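Short chain dehydrogenase (Mycobacterium smegmatis, PDB 3UCX) probably acts as a nicotinamide-cofactor-dependent oxidoreductase with a Rossmann-type fold, although no specific substrate has been assigned. Local coordinates at residues S147-V150 and R151-Q154; H77-D80 and E81-A85; T197-S200 and Y201-Q205; G24-L27 and A28-A32. All coordinates share one frame; numbering follows the deposited sequence. Where two conformers were deposited one is given.

Each of the four contacts lies within one continuous run of chain, so none closes a long loop; they follow in series and neither nest nor cross. Contact 4 comes first, on helix 23-33 of the opening beta-alpha-beta unit, and joins it to helix 232-243. Contact 2 follows on helix 72-85, packed on strands 37-42 and 62-66 at the sheet edge. Contact 1 turns the chain after strand 141-145 and reaches strand 254-257, and contact 3, on helix 196-208, meets helix 213-221. Nearest atoms of contacts 3 and 4 are about 8 Å apart, whereas contacts 1 and 2, with centres about 35 Å apart, sit on opposite sides of the chain's centre.

Contact 1 of 4, residues S147-V150 and R151-Q154; sequences SMVV and RHSQ
Met-148 and Arg-151, Val-149 and His-152: these two i to i+3 pairs build the 3-10 turn that follows strand 141-145 in the Rossmann-type fold. The backbone bonds come first. Arg-151 N donates to Met-148 O at 2.8 Å from well above the carbonyl plane, 45° out of it, as suits so tight a turn. The next bond, His-152 N to Val-149 O, is weak at 3.4 Å and comes where the chain passes from the 3-10 turn into loop. At the start of the turn Ser-147 OG accepts from Val-149 N at 3.1 Å, forming an ST turn.

Aromatic packing is the second kind of contact. With chi1 at 64°, His-152 holds its ring back over the turn, and Val-149 CA makes a CH-pi contact 4.2 Å from the ring centroid. Tyr-157 meets the same ring edge-to-face, and Tyr-262 also packs on it.

Polar side-chain bonds are the third. Arg-151 folds CB and CG past Met-148 O and sends NE to a salt bridge with Asp-256, tying the turn to strand 254-257. The imidazole has its own anchor: Gln-154 N lies in the ring plane and donates to His-152 ND1 at 3.2 Å.

Contact 2 of 4, residues H77-D80 and E81-A85; sequences HLVD and ETMKA
Two torsions bring His-77 and Glu-81 together one turn apart on helix 72-85, a crossover helix of the Rossmann-type fold. His-77 places CG opposite its backbone N (chi1 176°), which carries the ring toward the next turn, where Glu-81 stands, while Glu-81 bends at chi2 (-67°) and folds back over it. The methylene does the touching: Glu-81 CG sits over one face of the imidazole, 3.7 Å from the ring centroid and displaced toward the rim, in a CH-pi contact. The carboxylate follows at a tilt, its plane 28° from that of the ring, and Glu-81 OE2 stops 3.6 Å from His-77 CE1. No salt bridge joins the pair, though the nearby carboxylate would probably favour a protonated imidazole.

On the buried flank Thr-82 is tied to the preceding turn twice. Its OG1 donates to Leu-78 O at 2.8 Å and its backbone N donates to the same oxygen at 3.0 Å, the two donors arriving from opposite faces of the carbonyl plane. The hydroxyl hydrogen is thereby used within the helix, while Leu-78 lies beside it and packs on Val-39 and Ala-41 of strand 37-42 and on Val-65 of strand 62-66. Thr-82 also touches Val-39, and both Val-79 and Thr-82 reach Phe-131.

Val-79 and Met-83 form another i to i+4 pair, running side by side in the same direction. Their side chains meet through Val-79 CG1 and Met-83 CG at 4.2 Å, before the methionine chain curls away.

Contact 3 of 4, residues T197-S200 and Y201-Q205; sequences TLKS and YFEHQ
Helix 196-208, the segment that follows strand 184-190 and its loop in this Rossmann-type fold, carries a leucine wedged against two aromatic residues. Leu-198 meets Phe-202 one turn on and Tyr-201 beside it. Its branch point sits over one face of the phenylalanine ring: Leu-198 CG stands 4.0 Å from the Phe-202 ring centroid, only 15° off the ring normal, a CH-pi contact displaced toward the rim. Both methyls lie over the same face, toward its CE1-CZ end, with Leu-198 CD1 at 3.6 Å from Phe-202 CE1 and Leu-198 CD2 at 3.9 Å from Phe-202 CZ. CD1 is shared, for it also approaches Tyr-201 CD2 at 3.9 Å. The leucine reaches both rings because its CG is placed opposite the backbone N (chi1 -173°), which turns the branches toward the next turn, where the two rings stand. One face of the tyrosine ring is met by Gln-205 CG, from the following turn.

A looser pairing occupies another flank. Lys-199 and Glu-203 are spaced for an i to i+4 salt bridge but do not form one: the carboxylate leans on the lysine methylenes, Glu-203 OE2 lying 3.4 Å from Lys-199 CE, while NZ remains 4.6 Å from that oxygen. Opposite charges at this range should still attract weakly. Ser-200 OG turns back to the preceding turn and is hydrogen-bonded to Gly-196 O.

Phe-202 is the buried member and packs on Val-213, Ile-216 and Ala-220 of helix 213-221, while Leu-198 packs on the loop residues Tyr-192 and Leu-229.

Contact 4 of 4, residues G24-L27 and A28-A32; sequences GTTL and ARRCA
Thr-26 runs side by side with both Arg-29 and Arg-30 on helix 23-33, the helix of the first beta-alpha-beta unit, all three side chains pointing the same way. The threonine methyl is the shared surface: Thr-26 CG2 lies 3.7 Å from Arg-29 NH2 and 4.1 Å from Arg-30 CG. Arg-29 runs extended to CG and CD, then bends at chi3 (56°), which swings its guanidinium back so that one face lies over Thr-26 O, offset toward the rim. A water bridges the same pair, 2.6 Å from Thr-26 OG1, to which it donates, and 2.8 Å from Arg-29 NH2, from which it accepts.

Arg-30 curls more tightly, bent at both chi2 and chi3, and its CG passes 3.3 Å from Thr-26 O, the oxygen that also accepts from Arg-30 N at 2.8 Å. Glu-33 pairs with Arg-29 within the same helix.

Helix 232-243 holds this flank through Asp-233, salt-bridged to both arginines, Ser-237 OG, hydrogen-bonded to Arg-30 NH2, and Glu-232, hydrogen-bonded to Thr-26 OG1; Leu-27 and Cys-31 add apolar packing on its Leu-240. Ala-28 rests on Ile-16 of strand 13-17 and on Val-51 of helix 45-57, joining the helix to the sheet and its neighbour.

Contact 1 of 4, residues S147-V150 and R151-Q154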
loop_
_atom_site.group_PDB
_atom_site.type_symbol
_atom_site.label_atom_id
_atom_site.label_comp_id
_atom_site.label_asym_id
_atom_site.label_seq_id
_atom_site.Cartn_x
_atom_site.Cartn_y
_atom_site.Cartn_z
ATOM N N SER A 147 4.282 13.402 -6.285
ATOM C CA SER A 147 4.994 12.810 -7.417
ATOM C C SER A 147 4.883 11.299 -7.433
ATOM O O SER A 147 4.869 10.650 -6.394
ATOM C CB SER A 147 6.475 13.176 -7.382
ATOM O OG SER A 147 7.228 12.464 -8.377
ATOM N N MET A 148 4.811 10.753 -8.644
ATOM C CA MET A 148 4.908 9.302 -8.894
ATOM C C MET A 148 6.100 8.626 -8.247
ATOM O O MET A 148 6.078 7.434 -8.021
ATOM C CB MET A 148 4.946 9.067 -10.415
ATOM C CG MET A 148 4.686 7.642 -10.848
ATOM S SD MET A 148 4.556 7.480 -12.647
ATOM C CE MET A 148 6.285 7.717 -13.127
ATOM N N VAL A 149 7.174 9.369 -8.003
ATOM C CA VAL A 149 8.381 8.836 -7.390
ATOM C C VAL A 149 8.095 8.098 -6.076
ATOM O O VAL A 149 8.827 7.219 -5.688
ATOM C CB VAL A 149 9.382 9.974 -7.098
ATOM C CG1 VAL A 149 8.941 10.783 -5.881
ATOM C CG2 VAL A 149 10.777 9.428 -6.902
ATOM N N VAL A 150 7.017 8.472 -5.381
ATOM C CA VAL A 150 6.715 7.778 -4.132
ATOM C C VAL A 150 6.229 6.335 -4.359
ATOM O O VAL A 150 6.168 5.540 -3.422
ATOM C CB VAL A 150 5.733 8.563 -3.234
ATOM C CG1 VAL A 150 6.284 9.969 -2.947
ATOM C CG2 VAL A 150 4.335 8.606 -3.835
ATOM N N ARG A 151 5.884 6.003 -5.606
ATOM C CA ARG A 151 5.346 4.681 -5.950
ATOM C C ARG A 151 6.416 3.674 -6.366
ATOM O O ARG A 151 6.095 2.507 -6.599
ATOM C CB ARG A 151 4.320 4.816 -7.078
ATOM C CG ARG A 151 3.163 5.748 -6.740
ATOM C CD ARG A 151 2.303 5.212 -5.625
ATOM N NE ARG A 151 1.090 5.996 -5.388
ATOM C CZ ARG A 151 0.331 5.880 -4.297
ATOM N NH1 ARG A 151 0.655 4.969 -3.352
ATOM N NH2 ARG A 151 -0.763 6.639 -4.151
ATOM N N HIS A 152 7.671 4.115 -6.468
ATOM C CA HIS A 152 8.776 3.225 -6.834
ATOM C C HIS A 152 10.029 3.539 -6.065
ATOM O O HIS A 152 10.035 4.444 -5.231
ATOM C CB HIS A 152 9.008 3.213 -8.375
ATOM C CG HIS A 152 9.438 4.536 -8.975
ATOM N ND1 HIS A 152 10.719 4.980 -8.946
ATOM C CD2 HIS A 152 8.719 5.474 -9.726
ATOM C CE1 HIS A 152 10.799 6.166 -9.604
ATOM N NE2 HIS A 152 9.568 6.466 -10.074
ATOM N N SER A 153 11.093 2.771 -6.319
ATOM C CA SER A 153 12.352 2.945 -5.597
ATOM C C SER A 153 13.540 2.951 -6.551
ATOM O O SER A 153 14.639 2.476 -6.222
ATOM C CB SER A 153 12.468 1.827 -4.558
ATOM O OG SER A 153 11.421 1.939 -3.601
ATOM N N GLN A 154 13.333 3.524 -7.738
ATOM C CA GLN A 154 14.340 3.462 -8.783
ATOM C C GLN A 154 15.596 4.211 -8.371
ATOM O O GLN A 154 15.562 5.226 -7.647
ATOM C CB GLN A 154 13.799 3.970 -10.129
ATOM C CG GLN A 154 12.726 3.063 -10.747
ATOM C CD GLN A 154 12.149 3.652 -12.032
ATOM O OE1 GLN A 154 12.898 4.125 -12.870
ATOM N NE2 GLN A 154 10.817 3.654 -12.173
#

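Contact 2 of 4, residues H77-D80 and E81-A85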
loop_
_atom_site.group_PDB
_atom_site.type_symbol
_atom_site.label_atom_id
_atom_site.label_comp_id
_atom_site.label_asym_id
_atom_site.label_seq_id
_atom_site.Cartn_x
_atom_site.Cartn_y
_atom_site.Cartn_z
ATOM N N HIS A 77 3.676 37.757 5.209
ATOM C CA HIS A 77 3.338 38.822 4.266
ATOM C C HIS A 77 2.374 38.344 3.194
ATOM O O HIS A 77 1.394 39.025 2.903
ATOM C CB HIS A 77 4.612 39.416 3.647
ATOM C CG HIS A 77 4.358 40.464 2.587
ATOM N ND1 HIS A 77 3.876 41.693 2.879
ATOM C CD2 HIS A 77 4.561 40.442 1.203
ATOM C CE1 HIS A 77 3.760 42.412 1.748
ATOM N NE2 HIS A 77 4.179 41.651 0.722
ATOM N N LEU A 78 2.632 37.184 2.597
ATOM C CA LEU A 78 1.681 36.598 1.618
ATOM C C LEU A 78 0.259 36.449 2.180
ATOM O O LEU A 78 -0.710 36.796 1.525
ATOM C CB LEU A 78 2.182 35.232 1.140
ATOM C CG LEU A 78 1.269 34.391 0.250
ATOM C CD1 LEU A 78 1.056 35.074 -1.101
ATOM C CD2 LEU A 78 1.852 32.981 0.078
ATOM N N VAL A 79 0.143 35.927 3.393
ATOM C CA VAL A 79 -1.154 35.803 4.050
ATOM C C VAL A 79 -1.790 37.189 4.234
ATOM O O VAL A 79 -2.950 37.391 3.903
ATOM C CB VAL A 79 -1.034 35.080 5.412
ATOM C CG1 VAL A 79 -2.376 35.065 6.145
ATOM C CG2 VAL A 79 -0.515 33.657 5.205
ATOM N N ASP A 80 -1.024 38.138 4.754
ATOM C CA ASP A 80 -1.555 39.482 4.985
ATOM C C ASP A 80 -2.031 40.131 3.677
ATOM O O ASP A 80 -3.141 40.679 3.611
ATOM C CB ASP A 80 -0.526 40.367 5.708
ATOM C CG ASP A 80 -0.321 39.979 7.169
ATOM O OD1 ASP A 80 -1.202 39.315 7.767
ATOM O OD2 ASP A 80 0.742 40.334 7.740
ATOM N N GLU A 81 -1.246 39.996 2.613
ATOM C CA GLU A 81 -1.622 40.613 1.327
ATOM C C GLU A 81 -2.870 39.966 0.736
ATOM O O GLU A 81 -3.750 40.647 0.212
ATOM C CB GLU A 81 -0.458 40.578 0.340
ATOM C CG GLU A 81 0.659 41.551 0.691
ATOM C CD GLU A 81 0.233 43.003 0.570
ATOM O OE1 GLU A 81 -0.291 43.399 -0.487
ATOM O OE2 GLU A 81 0.409 43.745 1.546
ATOM N N THR A 82 -2.961 38.645 0.855
ATOM C CA THR A 82 -4.141 37.906 0.409
ATOM C C THR A 82 -5.404 38.324 1.145
ATOM O O THR A 82 -6.463 38.503 0.549
ATOM C CB THR A 82 -3.909 36.389 0.621
ATOM O OG1 THR A 82 -2.809 35.971 -0.194
ATOM C CG2 THR A 82 -5.150 35.584 0.274
ATOM N N MET A 83 -5.308 38.433 2.461
ATOM C CA MET A 83 -6.477 38.783 3.256
ATOM C C MET A 83 -6.863 40.250 3.021
ATOM O O MET A 83 -8.040 40.589 3.009
ATOM C CB MET A 83 -6.211 38.454 4.724
ATOM C CG MET A 83 -5.895 36.962 4.934
ATOM S SD MET A 83 -7.053 35.811 4.134
ATOM C CE MET A 83 -8.423 36.307 5.188
ATOM N N LYS A 84 -5.875 41.098 2.771
ATOM C CA LYS A 84 -6.145 42.496 2.410
ATOM C C LYS A 84 -6.855 42.587 1.034
ATOM O O LYS A 84 -7.818 43.323 0.868
ATOM C CB LYS A 84 -4.825 43.290 2.430
ATOM C CG LYS A 84 -4.957 44.746 2.045
ATOM C CD LYS A 84 -3.601 45.428 1.881
ATOM C CE LYS A 84 -3.793 46.807 1.263
ATOM N NZ LYS A 84 -2.519 47.472 0.847
ATOM N N ALA A 85 -6.402 41.810 0.057
ATOM C CA ALA A 85 -6.974 41.869 -1.298
ATOM C C ALA A 85 -8.322 41.165 -1.411
ATOM O O ALA A 85 -9.223 41.671 -2.064
ATOM C CB ALA A 85 -6.013 41.257 -2.313
#

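Contact 3 of 4, residues T197-S200 and Y201-Q205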
loop_
_atom_site.group_PDB
_atom_site.type_symbol
_atom_site.label_atom_id
_atom_site.label_comp_id
_atom_site.label_asym_id
_atom_site.label_seq_id
_atom_site.Cartn_x
_atom_site.Cartn_y
_atom_site.Cartn_z
ATOM N N THR A 197 7.220 22.743 -21.693
ATOM C CA THR A 197 8.426 22.616 -20.871
ATOM C C THR A 197 9.087 21.235 -20.953
ATOM O O THR A 197 10.308 21.128 -21.124
ATOM C CB THR A 197 8.125 22.927 -19.396
ATOM O OG1 THR A 197 7.611 24.258 -19.278
ATOM C CG2 THR A 197 9.377 22.790 -18.537
ATOM N N LEU A 198 8.296 20.176 -20.802
ATOM C CA LEU A 198 8.845 18.827 -20.892
ATOM C C LEU A 198 9.335 18.512 -22.312
ATOM O O LEU A 198 10.325 17.822 -22.476
ATOM C CB LEU A 198 7.824 17.777 -20.455
ATOM C CG LEU A 198 8.389 16.353 -20.374
ATOM C CD1 LEU A 198 9.560 16.259 -19.386
ATOM C CD2 LEU A 198 7.296 15.350 -20.019
ATOM N N LYS A 199 8.639 19.019 -23.316
ATOM C CA LYS A 199 9.079 18.847 -24.699
ATOM C C LYS A 199 10.487 19.423 -24.932
ATOM O O LYS A 199 11.335 18.741 -25.520
ATOM C CB LYS A 199 8.091 19.464 -25.668
ATOM C CG LYS A 199 8.521 19.291 -27.126
ATOM C CD LYS A 199 7.382 19.538 -28.091
ATOM C CE LYS A 199 7.878 19.505 -29.532
ATOM N NZ LYS A 199 6.809 18.982 -30.435
ATOM N N SER A 200 10.749 20.641 -24.435
ATOM C CA SER A 200 12.086 21.264 -24.599
ATOM C C SER A 200 13.136 20.420 -23.924
ATOM O O SER A 200 14.267 20.312 -24.394
ATOM C CB SER A 200 12.165 22.668 -23.993
ATOM O OG SER A 200 11.121 23.475 -24.455
ATOM N N TYR A 201 12.761 19.850 -22.790
ATOM C CA TYR A 201 13.651 18.999 -22.050
ATOM C C TYR A 201 13.948 17.720 -22.820
ATOM O O TYR A 201 15.109 17.298 -22.915
ATOM C CB TYR A 201 13.047 18.665 -20.697
ATOM C CG TYR A 201 13.881 17.704 -19.926
ATOM C CD1 TYR A 201 15.128 18.074 -19.444
ATOM C CD2 TYR A 201 13.438 16.411 -19.689
ATOM C CE1 TYR A 201 15.905 17.177 -18.730
ATOM C CE2 TYR A 201 14.201 15.516 -18.977
ATOM C CZ TYR A 201 15.433 15.908 -18.503
ATOM O OH TYR A 201 16.181 14.999 -17.808
ATOM N N PHE A 202 12.914 17.097 -23.379
ATOM C CA PHE A 202 13.135 15.907 -24.199
ATOM C C PHE A 202 13.980 16.240 -25.450
ATOM O O PHE A 202 14.784 15.414 -25.897
ATOM C CB PHE A 202 11.815 15.241 -24.581
ATOM C CG PHE A 202 11.162 14.443 -23.454
ATOM C CD1 PHE A 202 11.756 14.313 -22.199
ATOM C CD2 PHE A 202 9.968 13.773 -23.683
ATOM C CE1 PHE A 202 11.149 13.568 -21.190
ATOM C CE2 PHE A 202 9.354 13.046 -22.686
ATOM C CZ PHE A 202 9.950 12.928 -21.439
ATOM N N GLU A 203 13.803 17.433 -26.000
ATOM C CA GLU A 203 14.621 17.872 -27.145
ATOM C C GLU A 203 16.099 17.976 -26.777
ATOM O O GLU A 203 16.959 17.517 -27.534
ATOM C CB GLU A 203 14.091 19.183 -27.712
ATOM C CG GLU A 203 12.792 18.986 -28.476
ATOM C CD GLU A 203 12.106 20.281 -28.834
ATOM O OE1 GLU A 203 12.492 21.330 -28.286
ATOM O OE2 GLU A 203 11.164 20.246 -29.655
ATOM N N HIS A 204 16.388 18.547 -25.611
ATOM C CA HIS A 204 17.755 18.581 -25.073
ATOM C C HIS A 204 18.334 17.197 -24.890
ATOM O O HIS A 204 19.465 16.925 -25.317
ATOM C CB HIS A 204 17.787 19.330 -23.745
ATOM C CG HIS A 204 19.140 19.326 -23.086
ATOM N ND1 HIS A 204 20.132 20.160 -23.466
ATOM C CD2 HIS A 204 19.661 18.532 -22.057
ATOM C CE1 HIS A 204 21.229 19.924 -22.714
ATOM N NE2 HIS A 204 20.941 18.923 -21.856
ATOM N N GLN A 205 17.566 16.308 -24.258
ATOM C CA GLN A 205 17.992 14.925 -24.038
ATOM C C GLN A 205 18.206 14.188 -25.369
ATOM O O GLN A 205 19.120 13.369 -25.485
ATOM C CB GLN A 205 16.959 14.160 -23.209
ATOM C CG GLN A 205 16.744 14.700 -21.805
ATOM C CD GLN A 205 17.948 14.480 -20.919
ATOM O OE1 GLN A 205 18.680 15.425 -20.595
ATOM N NE2 GLN A 205 18.168 13.231 -20.527
#

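Contact 4 of 4, residues G24-L27 and A28-A32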
loop_
_atom_site.group_PDB
_atom_site.type_symbol
_atom_site.label_atom_id
_atom_site.label_comp_id
_atom_site.label_asym_id
_atom_site.label_seq_id
_atom_site.Cartn_x
_atom_site.Cartn_y
_atom_site.Cartn_z
ATOM N N GLY A 24 2.105 24.836 -13.094
ATOM C CA GLY A 24 1.649 26.022 -12.364
ATOM C C GLY A 24 0.877 27.027 -13.198
ATOM O O GLY A 24 -0.153 27.567 -12.774
ATOM N N THR A 25 1.384 27.306 -14.398
ATOM C CA THR A 25 0.741 28.243 -15.292
ATOM C C THR A 25 -0.578 27.654 -15.810
ATOM O O THR A 25 -1.617 28.324 -15.811
ATOM C CB THR A 25 1.690 28.636 -16.452
ATOM O OG1 THR A 25 2.861 29.276 -15.909
ATOM C CG2 THR A 25 1.007 29.588 -17.431
ATOM N N THR A 26 -0.550 26.396 -16.234
ATOM C CA THR A 26 -1.769 25.721 -16.662
ATOM C C THR A 26 -2.827 25.722 -15.558
ATOM O O THR A 26 -3.990 25.998 -15.805
ATOM C CB THR A 26 -1.487 24.273 -17.092
ATOM O OG1 THR A 26 -0.686 24.291 -18.275
ATOM C CG2 THR A 26 -2.798 23.526 -17.390
ATOM N N LEU A 27 -2.405 25.438 -14.337
ATOM C CA LEU A 27 -3.321 25.390 -13.195
ATOM C C LEU A 27 -4.008 26.730 -12.921
ATOM O O LEU A 27 -5.231 26.784 -12.749
ATOM C CB LEU A 27 -2.540 24.882 -11.963
ATOM C CG LEU A 27 -3.265 24.296 -10.761
ATOM C CD1 LEU A 27 -4.186 23.136 -11.122
ATOM C CD2 LEU A 27 -2.196 23.863 -9.764
ATOM N N ALA A 28 -3.235 27.806 -12.926
ATOM C CA ALA A 28 -3.750 29.157 -12.693
ATOM C C ALA A 28 -4.791 29.493 -13.742
ATOM O O ALA A 28 -5.892 29.973 -13.428
ATOM C CB ALA A 28 -2.606 30.168 -12.748
ATOM N N ARG A 29 -4.452 29.219 -15.001
ATOM C CA ARG A 29 -5.368 29.466 -16.089
ATOM C C ARG A 29 -6.625 28.661 -15.900
ATOM O O ARG A 29 -7.722 29.193 -15.988
ATOM C CB ARG A 29 -4.692 29.151 -17.445
ATOM C CG ARG A 29 -5.599 29.314 -18.666
ATOM C CD ARG A 29 -4.957 28.866 -19.985
ATOM N NE ARG A 29 -4.469 27.481 -19.999
ATOM C CZ ARG A 29 -5.221 26.388 -20.165
ATOM N NH1 ARG A 29 -6.535 26.477 -20.337
ATOM N NH2 ARG A 29 -4.648 25.183 -20.167
ATOM N N ARG A 30 -6.484 27.354 -15.646
ATOM C CA ARG A 30 -7.650 26.505 -15.507
ATOM C C ARG A 30 -8.544 26.905 -14.321
ATOM O O ARG A 30 -9.749 26.859 -14.441
ATOM C CB ARG A 30 -7.253 25.022 -15.428
ATOM C CG ARG A 30 -6.705 24.470 -16.751
ATOM C CD ARG A 30 -7.811 24.110 -17.740
ATOM N NE ARG A 30 -8.742 23.135 -17.179
ATOM C CZ ARG A 30 -8.454 21.854 -16.980
ATOM N NH1 ARG A 30 -7.276 21.365 -17.338
ATOM N NH2 ARG A 30 -9.359 21.054 -16.434
ATOM N N CYS A 31 -7.959 27.282 -13.184
ATOM C CA CYS A 31 -8.763 27.702 -12.020
ATOM C C CYS A 31 -9.596 28.928 -12.361
ATOM O O CYS A 31 -10.782 28.978 -12.041
ATOM C CB CYS A 31 -7.879 27.997 -10.814
ATOM S SG CYS A 31 -7.182 26.520 -10.050
ATOM N N ALA A 32 -8.969 29.877 -13.048
ATOM C CA ALA A 32 -9.629 31.121 -13.471
ATOM C C ALA A 32 -10.779 30.832 -14.440
ATOM O O ALA A 32 -11.865 31.350 -14.272
ATOM C CB ALA A 32 -8.616 32.085 -14.073
HETATM O O HOH W 1 -1.941 24.733 -20.562
#